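PDB 2WVQ: heterokaryon incompatibility protein s from Podospora anserina, which mediates heterokaryon incompatibility, forms the [het-s] prion and, with het-S from incompatible cells, triggers a lethal reaction that prevents viable heterokaryons. Local coordinates for residues A[33-47]-A[112-126]. The protein carries 2 engineered substitutions. Sequence-based numbering, arbitrary orientation. Where two conformers were deposited one is given.
Sequences QLGRHFGRDYERCQL and QDLVVFEDKDMKPIG. Engineered in segment 33-47: His37 (natural residue Pro).
Tyr42 and Phe117 form an offset stack, planes 8° apart and centroids separated by 4.6 Å. The two side chains run in opposite directions, which sets a CH-pi contact at each end: Phe117 CB lies 3.3 Å from the Tyr42 ring centroid, and Tyr42 CB covers the facing side of Phe117. Gly35 O approaches the rim of Phe117 near its plane. In this helical HeLo-type globular domain, the stack fastens the loop running into helix 124-140 onto the first turn of helix 42-62. The same loop is tied to the end of strand 32-34 by backbone: Gly35 and Val116 make a single beta bridge, Phe117 N donates to Leu34 O (3.0 Å), and a water links Leu34 N to Phe117 O. At one end, Arg36 NE gives Gln112 O a weak hydrogen bond (3.3 Å, 144°), while Asp113 OD2 sits over a guanidinium face in a long, charge-only salt bridge. At the other, the Met122 methyl CE packs 3.3 Å from Gln46 CG; the same glutamine's NE2 is hydrogen-bonded to Asp50. Glu43, its CG anti to the backbone N, extends past Met122 CG, and Lys123 N, at the N-cap, donates a hydrogen bond to Glu43 OE1 (2.8 Å), arriving 44° out of the carboxylate plane.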
ATOM      1  N   GLN A  33       8.786   8.265 -13.128  1.00 36.27           N
ATOM      2  CA  GLN A  33       9.843   7.747 -13.976  1.00 34.33           C
ATOM      3  C   GLN A  33      10.079   6.262 -13.659  1.00 33.02           C
ATOM      4  O   GLN A  33       9.713   5.772 -12.583  1.00 31.44           O
ATOM      5  CB  GLN A  33      11.133   8.508 -13.691  1.00 35.45           C
ATOM      6  CG  GLN A  33      11.157   9.983 -14.043  1.00 37.11           C
ATOM      7  CD  GLN A  33      12.289  10.704 -13.326  1.00 40.20           C
ATOM      8  OE1 GLN A  33      12.583  11.854 -13.603  1.00 41.82           O
ATOM      9  NE2 GLN A  33      12.935  10.011 -12.398  1.00 44.49           N
ATOM     10  N   LEU A  34      10.657   5.524 -14.611  1.00 31.15           N
ATOM     11  CA  LEU A  34      11.040   4.143 -14.333  1.00 29.62           C
ATOM     12  C   LEU A  34      12.566   4.032 -14.376  1.00 28.55           C
ATOM     13  O   LEU A  34      13.207   4.530 -15.296  1.00 27.82           O
ATOM     14  CB  LEU A  34      10.388   3.141 -15.300  1.00 29.35           C
ATOM     15  CG  LEU A  34       8.852   3.071 -15.305  1.00 31.33           C
ATOM     16  CD1 LEU A  34       8.419   1.887 -16.140  1.00 31.98           C
ATOM     17  CD2 LEU A  34       8.288   2.958 -13.888  1.00 31.97           C
ATOM     18  N   GLY A  35      13.108   3.340 -13.385  1.00 28.50           N
ATOM     19  CA  GLY A  35      14.548   3.286 -13.208  1.00 28.48           C
ATOM     20  C   GLY A  35      15.219   2.216 -14.045  1.00 28.49           C
ATOM     21  O   GLY A  35      14.582   1.355 -14.672  1.00 27.62           O
ATOM     22  N   ARG A  36      16.541   2.253 -14.008  1.00 29.86           N
ATOM     23  CA  ARG A  36      17.379   1.416 -14.840  1.00 30.07           C
ATOM     24  C   ARG A  36      17.005  -0.067 -14.772  1.00 29.76           C
ATOM     25  O   ARG A  36      17.122  -0.789 -15.771  1.00 29.64           O
ATOM     26  CB  ARG A  36      18.849   1.675 -14.433  1.00 31.46           C
ATOM     27  CG  ARG A  36      19.739   0.453 -14.353  1.00 34.71           C
ATOM     28  CD  ARG A  36      20.724   0.628 -13.216  1.00 40.31           C
ATOM     29  NE  ARG A  36      22.031   1.009 -13.724  1.00 44.15           N
ATOM     30  CZ  ARG A  36      23.018   0.139 -13.932  1.00 44.88           C
ATOM     31  NH1 ARG A  36      22.816  -1.140 -13.679  1.00 47.10           N
ATOM     32  NH2 ARG A  36      24.189   0.537 -14.397  1.00 45.28           N
ATOM     33  N   HIS A  37      16.558  -0.515 -13.603  1.00 30.08           N
ATOM     34  CA  HIS A  37      16.383  -1.932 -13.348  1.00 31.63           C
ATOM     35  C   HIS A  37      15.184  -2.616 -13.993  1.00 31.21           C
ATOM     36  O   HIS A  37      15.120  -3.854 -13.986  1.00 30.89           O
ATOM     37  CB  HIS A  37      16.542  -2.284 -11.850  1.00 32.57           C
ATOM     38  CG  HIS A  37      17.968  -2.557 -11.456  1.00 37.32           C
ATOM     39  ND1 HIS A  37      18.890  -1.551 -11.236  1.00 39.65           N
ATOM     40  CD2 HIS A  37      18.644  -3.724 -11.299  1.00 40.60           C
ATOM     41  CE1 HIS A  37      20.062  -2.084 -10.937  1.00 41.35           C
ATOM     42  NE2 HIS A  37      19.945  -3.401 -10.983  1.00 43.18           N
ATOM     43  N   PHE A  38      14.272  -1.838 -14.591  1.00 31.04           N
ATOM     44  CA  PHE A  38      13.229  -2.402 -15.473  1.00 31.29           C
ATOM     45  C   PHE A  38      13.788  -3.094 -16.727  1.00 31.65           C
ATOM     46  O   PHE A  38      13.164  -4.025 -17.257  1.00 31.23           O
ATOM     47  CB  PHE A  38      12.180  -1.326 -15.833  1.00 31.40           C
ATOM     48  CG  PHE A  38      11.286  -1.006 -14.689  1.00 32.63           C
ATOM     49  CD1 PHE A  38      11.614   0.027 -13.803  1.00 30.76           C
ATOM     50  CD2 PHE A  38      10.161  -1.806 -14.425  1.00 31.58           C
ATOM     51  CE1 PHE A  38      10.785   0.304 -12.702  1.00 31.23           C
ATOM     52  CE2 PHE A  38       9.341  -1.535 -13.319  1.00 31.73           C
ATOM     53  CZ  PHE A  38       9.665  -0.485 -12.461  1.00 29.47           C
ATOM     54  N   GLY A  39      14.967  -2.651 -17.168  1.00 31.85           N
ATOM     55  CA  GLY A  39      15.682  -3.249 -18.312  1.00 32.60           C
ATOM     56  C   GLY A  39      14.894  -3.212 -19.607  1.00 32.92           C
ATOM     57  O   GLY A  39      14.349  -2.173 -19.986  1.00 33.67           O
ATOM     58  N   ARG A  40      14.795  -4.351 -20.282  1.00 32.64           N
ATOM     59  CA  ARG A  40      14.053  -4.401 -21.540  1.00 32.64           C
ATOM     60  C   ARG A  40      12.549  -4.375 -21.307  1.00 31.26           C
ATOM     61  O   ARG A  40      11.795  -4.322 -22.264  1.00 30.69           O
ATOM     62  CB  ARG A  40      14.393  -5.636 -22.398  1.00 33.51           C
ATOM     63  CG  ARG A  40      15.687  -6.403 -22.042  1.00 38.63           C
ATOM     64  CD  ARG A  40      15.352  -7.893 -21.945  1.00 45.12           C
ATOM     65  NE  ARG A  40      14.281  -8.085 -20.953  1.00 49.22           N
ATOM     66  CZ  ARG A  40      13.427  -9.109 -20.935  1.00 50.75           C
ATOM     67  NH1 ARG A  40      13.493 -10.063 -21.864  1.00 49.66           N
ATOM     68  NH2 ARG A  40      12.498  -9.166 -19.982  1.00 50.62           N
ATOM     69  N   ASP A  41      12.113  -4.428 -20.047  0.60 30.58           N
ATOM     70  CA  ASP A  41      10.669  -4.362 -19.753  0.60 30.08           C
ATOM     71  C   ASP A  41      10.134  -2.951 -19.597  0.60 29.51           C
ATOM     72  O   ASP A  41       8.961  -2.769 -19.279  0.60 29.50           O
ATOM     73  CB  ASP A  41      10.312  -5.175 -18.512  0.60 29.91           C
ATOM     74  CG  ASP A  41      10.341  -6.656 -18.767  0.60 29.25           C
ATOM     75  OD1 ASP A  41      10.357  -7.081 -19.939  0.60 29.31           O
ATOM     76  OD2 ASP A  41      10.340  -7.406 -17.781  0.60 29.76           O
ATOM     77  N   TYR A  42      11.001  -1.965 -19.805  1.00 29.19           N
ATOM     78  CA  TYR A  42      10.644  -0.580 -19.643  1.00 29.36           C
ATOM     79  C   TYR A  42       9.362  -0.237 -20.420  1.00 28.42           C
ATOM     80  O   TYR A  42       8.405   0.237 -19.828  1.00 26.53           O
ATOM     81  CB  TYR A  42      11.761   0.360 -20.093  1.00 29.43           C
ATOM     82  CG  TYR A  42      11.270   1.786 -20.342  1.00 29.65           C
ATOM     83  CD1 TYR A  42      10.589   2.508 -19.338  1.00 28.59           C
ATOM     84  CD2 TYR A  42      11.500   2.409 -21.556  1.00 28.87           C
ATOM     85  CE1 TYR A  42      10.150   3.809 -19.567  1.00 31.39           C
ATOM     86  CE2 TYR A  42      11.080   3.693 -21.794  1.00 31.21           C
ATOM     87  CZ  TYR A  42      10.398   4.391 -20.801  1.00 30.73           C
ATOM     88  OH  TYR A  42       9.995   5.674 -21.069  1.00 30.29           O
ATOM     89  N   GLU A  43       9.368  -0.506 -21.723  1.00 28.89           N
ATOM     90  CA  GLU A  43       8.309  -0.060 -22.619  1.00 29.47           C
ATOM     91  C   GLU A  43       6.980  -0.621 -22.155  1.00 29.77           C
ATOM     92  O   GLU A  43       6.025   0.136 -21.982  1.00 29.67           O
ATOM     93  CB  GLU A  43       8.613  -0.485 -24.052  1.00 30.22           C
ATOM     94  CG  GLU A  43       7.709   0.134 -25.097  1.00 29.20           C
ATOM     95  CD  GLU A  43       8.011  -0.382 -26.488  1.00 29.27           C
ATOM     96  OE1 GLU A  43       9.177  -0.299 -26.929  1.00 29.46           O
ATOM     97  OE2 GLU A  43       7.071  -0.874 -27.144  1.00 28.70           O
ATOM     98  N   ARG A  44       6.919  -1.931 -21.924  1.00 30.56           N
ATOM     99  CA  ARG A  44       5.675  -2.562 -21.466  1.00 31.85           C
ATOM    100  C   ARG A  44       5.190  -2.019 -20.119  1.00 31.09           C
ATOM    101  O   ARG A  44       4.010  -1.741 -19.966  1.00 29.86           O
ATOM    102  CB  ARG A  44       5.802  -4.089 -21.433  1.00 32.17           C
ATOM    103  CG  ARG A  44       4.548  -4.861 -21.010  1.00 33.50           C
ATOM    104  CD  ARG A  44       4.959  -6.284 -20.519  1.00 35.35           C
ATOM    105  NE  ARG A  44       4.449  -6.606 -19.175  1.00 43.00           N
ATOM    106  CZ  ARG A  44       3.167  -6.878 -18.875  1.00 48.12           C
ATOM    107  NH1 ARG A  44       2.204  -6.874 -19.820  1.00 47.88           N
ATOM    108  NH2 ARG A  44       2.835  -7.147 -17.605  1.00 48.22           N
ATOM    109  N   CYS A  45       6.094  -1.879 -19.140  1.00 31.40           N
ATOM    110  CA  CYS A  45       5.722  -1.368 -17.813  1.00 30.46           C
ATOM    111  C   CYS A  45       5.192   0.086 -17.860  1.00 29.84           C
ATOM    112  O   CYS A  45       4.272   0.448 -17.117  1.00 29.11           O
ATOM    113  CB  CYS A  45       6.910  -1.498 -16.849  1.00 31.61           C
ATOM    114  SG  CYS A  45       7.178  -3.228 -16.365  1.00 34.79           S
ATOM    115  N   GLN A  46       5.801   0.913 -18.708  1.00 28.92           N
ATOM    116  CA  GLN A  46       5.330   2.279 -18.926  1.00 28.82           C
ATOM    117  C   GLN A  46       3.918   2.277 -19.539  1.00 27.76           C
ATOM    118  O   GLN A  46       3.049   2.973 -19.022  1.00 26.51           O
ATOM    119  CB  GLN A  46       6.304   3.080 -19.794  1.00 28.75           C
ATOM    120  CG  GLN A  46       5.855   4.525 -20.094  1.00 31.10           C
ATOM    121  CD  GLN A  46       5.727   5.369 -18.843  1.00 35.20           C
ATOM    122  OE1 GLN A  46       6.718   5.640 -18.176  1.00 38.24           O
ATOM    123  NE2 GLN A  46       4.494   5.778 -18.508  1.00 32.28           N
ATOM    124  N   LEU A  47       3.686   1.461 -20.567  1.00 27.64           N
ATOM    125  CA  LEU A  47       2.331   1.319 -21.143  1.00 28.74           C
ATOM    126  C   LEU A  47       1.278   0.818 -20.124  1.00 29.69           C
ATOM    127  O   LEU A  47       0.128   1.250 -20.189  1.00 29.27           O
ATOM    128  CB  LEU A  47       2.338   0.473 -22.434  1.00 28.48           C
ATOM    129  CG  LEU A  47       3.085   1.071 -23.651  1.00 29.14           C
ATOM    130  CD1 LEU A  47       3.266   0.081 -24.766  1.00 30.39           C
ATOM    131  CD2 LEU A  47       2.438   2.350 -24.182  1.00 29.12           C
ATOM    132  N   GLN A 112      25.186   5.537 -10.968  1.00 47.74           N
ATOM    133  CA  GLN A 112      24.878   4.521 -11.990  1.00 47.85           C
ATOM    134  C   GLN A 112      23.403   4.125 -11.918  1.00 47.00           C
ATOM    135  O   GLN A 112      22.697   4.154 -12.928  1.00 47.26           O
ATOM    136  CB  GLN A 112      25.796   3.276 -11.867  1.00 47.76           C
ATOM    137  CG  GLN A 112      26.193   2.868 -10.420  1.00 49.17           C
ATOM    138  CD  GLN A 112      26.723   1.422 -10.270  1.00 49.15           C
ATOM    139  OE1 GLN A 112      27.454   0.911 -11.123  1.00 50.85           O
ATOM    140  NE2 GLN A 112      26.361   0.774  -9.163  1.00 49.24           N
ATOM    141  N   ASP A 113      22.949   3.823 -10.706  1.00 45.88           N
ATOM    142  CA  ASP A 113      21.628   3.245 -10.453  1.00 45.41           C
ATOM    143  C   ASP A 113      20.475   4.252 -10.440  1.00 44.30           C
ATOM    144  O   ASP A 113      19.305   3.852 -10.410  1.00 44.11           O
ATOM    145  CB  ASP A 113      21.653   2.459  -9.140  1.00 45.97           C
ATOM    146  CG  ASP A 113      22.618   1.294  -9.181  1.00 46.49           C
ATOM    147  OD1 ASP A 113      23.407   1.143  -8.224  1.00 46.86           O
ATOM    148  OD2 ASP A 113      22.595   0.548 -10.184  1.00 49.05           O
ATOM    149  N   LEU A 114      20.817   5.541 -10.492  1.00 43.34           N
ATOM    150  CA  LEU A 114      19.841   6.629 -10.473  1.00 42.74           C
ATOM    151  C   LEU A 114      19.349   7.109 -11.855  1.00 41.82           C
ATOM    152  O   LEU A 114      18.435   7.938 -11.940  1.00 41.83           O
ATOM    153  CB  LEU A 114      20.369   7.794  -9.621  1.00 43.01           C
ATOM    154  CG  LEU A 114      20.547   7.477  -8.128  1.00 43.16           C
ATOM    155  CD1 LEU A 114      20.987   8.702  -7.356  1.00 43.24           C
ATOM    156  CD2 LEU A 114      19.284   6.904  -7.529  1.00 43.91           C
ATOM    157  N   VAL A 115      19.919   6.544 -12.916  1.00 40.57           N
ATOM    158  CA  VAL A 115      19.569   6.861 -14.304  1.00 39.87           C
ATOM    159  C   VAL A 115      18.184   6.303 -14.635  1.00 39.63           C
ATOM    160  O   VAL A 115      17.885   5.144 -14.318  1.00 39.08           O
ATOM    161  CB  VAL A 115      20.624   6.236 -15.277  1.00 39.63           C
ATOM    162  CG1 VAL A 115      20.188   6.321 -16.742  1.00 39.26           C
ATOM    163  CG2 VAL A 115      21.977   6.911 -15.098  1.00 39.98           C
ATOM    164  N   VAL A 116      17.346   7.116 -15.278  1.00 39.17           N
ATOM    165  CA  VAL A 116      15.986   6.685 -15.614  1.00 39.03           C
ATOM    166  C   VAL A 116      15.750   6.569 -17.127  1.00 38.64           C
ATOM    167  O   VAL A 116      16.355   7.292 -17.913  1.00 38.51           O
ATOM    168  CB  VAL A 116      14.873   7.587 -14.949  1.00 39.03           C
ATOM    169  CG1 VAL A 116      15.008   7.608 -13.431  1.00 38.76           C
ATOM    170  CG2 VAL A 116      14.909   8.999 -15.479  1.00 39.39           C
ATOM    171  N   PHE A 117      14.862   5.658 -17.511  1.00 38.34           N
ATOM    172  CA  PHE A 117      14.385   5.564 -18.882  1.00 38.67           C
ATOM    173  C   PHE A 117      13.620   6.825 -19.344  1.00 39.41           C
ATOM    174  O   PHE A 117      13.040   7.547 -18.528  1.00 38.27           O
ATOM    175  CB  PHE A 117      13.514   4.324 -19.048  1.00 38.11           C
ATOM    176  CG  PHE A 117      14.295   3.033 -19.110  1.00 38.31           C
ATOM    177  CD1 PHE A 117      14.323   2.172 -18.014  1.00 36.31           C
ATOM    178  CD2 PHE A 117      15.012   2.685 -20.267  1.00 36.67           C
ATOM    179  CE1 PHE A 117      15.042   0.975 -18.057  1.00 35.55           C
ATOM    180  CE2 PHE A 117      15.750   1.489 -20.327  1.00 37.09           C
ATOM    181  CZ  PHE A 117      15.764   0.630 -19.221  1.00 37.75           C
ATOM    182  N   GLU A 118      13.647   7.079 -20.651  1.00 40.39           N
ATOM    183  CA  GLU A 118      12.850   8.152 -21.259  1.00 41.84           C
ATOM    184  C   GLU A 118      12.201   7.558 -22.482  1.00 41.85           C
ATOM    185  O   GLU A 118      12.687   6.556 -22.984  1.00 40.41           O
ATOM    186  CB  GLU A 118      13.701   9.390 -21.593  1.00 41.75           C
ATOM    187  CG  GLU A 118      15.150   9.081 -21.959  1.00 46.56           C
ATOM    188  CD  GLU A 118      16.149  10.126 -21.439  1.00 51.54           C
ATOM    189  OE1 GLU A 118      15.996  11.336 -21.752  1.00 51.52           O
ATOM    190  OE2 GLU A 118      17.102   9.720 -20.727  1.00 53.71           O
ATOM    191  N   ASP A 119      11.095   8.140 -22.955  1.00 42.22           N
ATOM    192  CA  ASP A 119      10.321   7.473 -24.026  1.00 42.92           C
ATOM    193  C   ASP A 119      11.047   7.277 -25.371  1.00 42.94           C
ATOM    194  O   ASP A 119      10.623   6.472 -26.193  1.00 43.89           O
ATOM    195  CB  ASP A 119       8.858   7.980 -24.138  1.00 43.49           C
ATOM    196  CG  ASP A 119       8.722   9.321 -24.859  1.00 44.62           C
ATOM    197  OD1 ASP A 119       7.573   9.827 -24.890  1.00 47.47           O
ATOM    198  OD2 ASP A 119       9.714   9.859 -25.401  1.00 41.68           O
ATOM    199  N   LYS A 120      12.166   7.977 -25.560  1.00 42.32           N
ATOM    200  CA  LYS A 120      13.114   7.678 -26.638  1.00 42.16           C
ATOM    201  C   LYS A 120      13.754   6.287 -26.523  1.00 41.01           C
ATOM    202  O   LYS A 120      14.330   5.808 -27.488  1.00 40.33           O
ATOM    203  CB  LYS A 120      14.223   8.746 -26.744  1.00 42.10           C
ATOM    204  CG  LYS A 120      15.370   8.585 -25.724  1.00 43.74           C
ATOM    205  CD  LYS A 120      16.615   9.363 -26.103  1.00 42.85           C
ATOM    206  CE  LYS A 120      16.566  10.827 -25.658  1.00 45.74           C
ATOM    207  NZ  LYS A 120      16.979  11.023 -24.220  1.00 46.73           N
ATOM    208  N   ASP A 121      13.670   5.669 -25.342  1.00 40.72           N
ATOM    209  CA  ASP A 121      14.161   4.301 -25.116  1.00 40.20           C
ATOM    210  C   ASP A 121      13.120   3.227 -25.471  1.00 40.16           C
ATOM    211  O   ASP A 121      13.410   2.017 -25.377  1.00 40.16           O
ATOM    212  CB  ASP A 121      14.635   4.112 -23.669  1.00 39.97           C
ATOM    213  CG  ASP A 121      15.762   5.026 -23.317  1.00 39.67           C
ATOM    214  OD1 ASP A 121      15.633   5.760 -22.326  1.00 36.08           O
ATOM    215  OD2 ASP A 121      16.779   5.027 -24.054  1.00 40.91           O
ATOM    216  N   MET A 122      11.918   3.671 -25.851  1.00 38.81           N
ATOM    217  CA  MET A 122      10.923   2.798 -26.477  1.00 38.11           C
ATOM    218  C   MET A 122      11.136   2.657 -27.974  1.00 37.74           C
ATOM    219  O   MET A 122      11.720   3.533 -28.621  1.00 37.40           O
ATOM    220  CB  MET A 122       9.518   3.350 -26.275  1.00 37.53           C
ATOM    221  CG  MET A 122       9.024   3.304 -24.878  1.00 36.91           C
ATOM    222  SD  MET A 122       7.396   4.086 -24.816  1.00 39.30           S
ATOM    223  CE  MET A 122       7.105   4.036 -23.061  1.00 33.76           C
ATOM    224  N   LYS A 123      10.625   1.563 -28.525  1.00 37.55           N
ATOM    225  CA  LYS A 123      10.465   1.438 -29.967  1.00 37.90           C
ATOM    226  C   LYS A 123       9.417   2.466 -30.455  1.00 37.98           C
ATOM    227  O   LYS A 123       8.567   2.905 -29.661  1.00 37.33           O
ATOM    228  CB  LYS A 123      10.082  -0.003 -30.325  1.00 38.28           C
ATOM    229  CG  LYS A 123      11.062  -1.047 -29.755  1.00 39.73           C
ATOM    230  CD  LYS A 123      10.963  -2.372 -30.460  1.00 41.72           C
ATOM    231  CE  LYS A 123      12.290  -3.131 -30.377  1.00 43.99           C
ATOM    232  NZ  LYS A 123      12.349  -4.276 -31.338  1.00 45.16           N
ATOM    233  N   PRO A 124       9.496   2.888 -31.743  1.00 37.61           N
ATOM    234  CA  PRO A 124       8.546   3.881 -32.259  1.00 37.03           C
ATOM    235  C   PRO A 124       7.065   3.521 -32.074  1.00 36.46           C
ATOM    236  O   PRO A 124       6.223   4.416 -31.876  1.00 36.52           O
ATOM    237  CB  PRO A 124       8.901   3.959 -33.750  1.00 37.35           C
ATOM    238  CG  PRO A 124      10.350   3.559 -33.819  1.00 37.43           C
ATOM    239  CD  PRO A 124      10.484   2.490 -32.772  1.00 37.75           C
ATOM    240  N   ILE A 125       6.757   2.232 -32.141  1.00 35.07           N
ATOM    241  CA  ILE A 125       5.399   1.743 -31.960  1.00 33.89           C
ATOM    242  C   ILE A 125       4.885   1.992 -30.527  1.00 33.21           C
ATOM    243  O   ILE A 125       3.766   2.467 -30.329  1.00 32.71           O
ATOM    244  CB  ILE A 125       5.313   0.240 -32.325  1.00 34.15           C
ATOM    245  CG1 ILE A 125       3.861  -0.197 -32.520  1.00 33.40           C
ATOM    246  CG2 ILE A 125       6.091  -0.636 -31.310  1.00 32.85           C
ATOM    247  CD1 ILE A 125       3.729  -1.663 -32.873  1.00 34.69           C
ATOM    248  N   GLY A 126       5.714   1.669 -29.540  1.00 32.60           N
ATOM    249  CA  GLY A 126       5.385   1.897 -28.142  1.00 31.21           C
ATOM    250  C   GLY A 126       5.414   3.356 -27.794  1.00 31.72           C
ATOM    251  O   GLY A 126       4.572   3.828 -27.015  1.00 32.16           O
TER
HETATM  252  O   HOH W   1      10.700   6.840 -17.075  1.00 29.80           O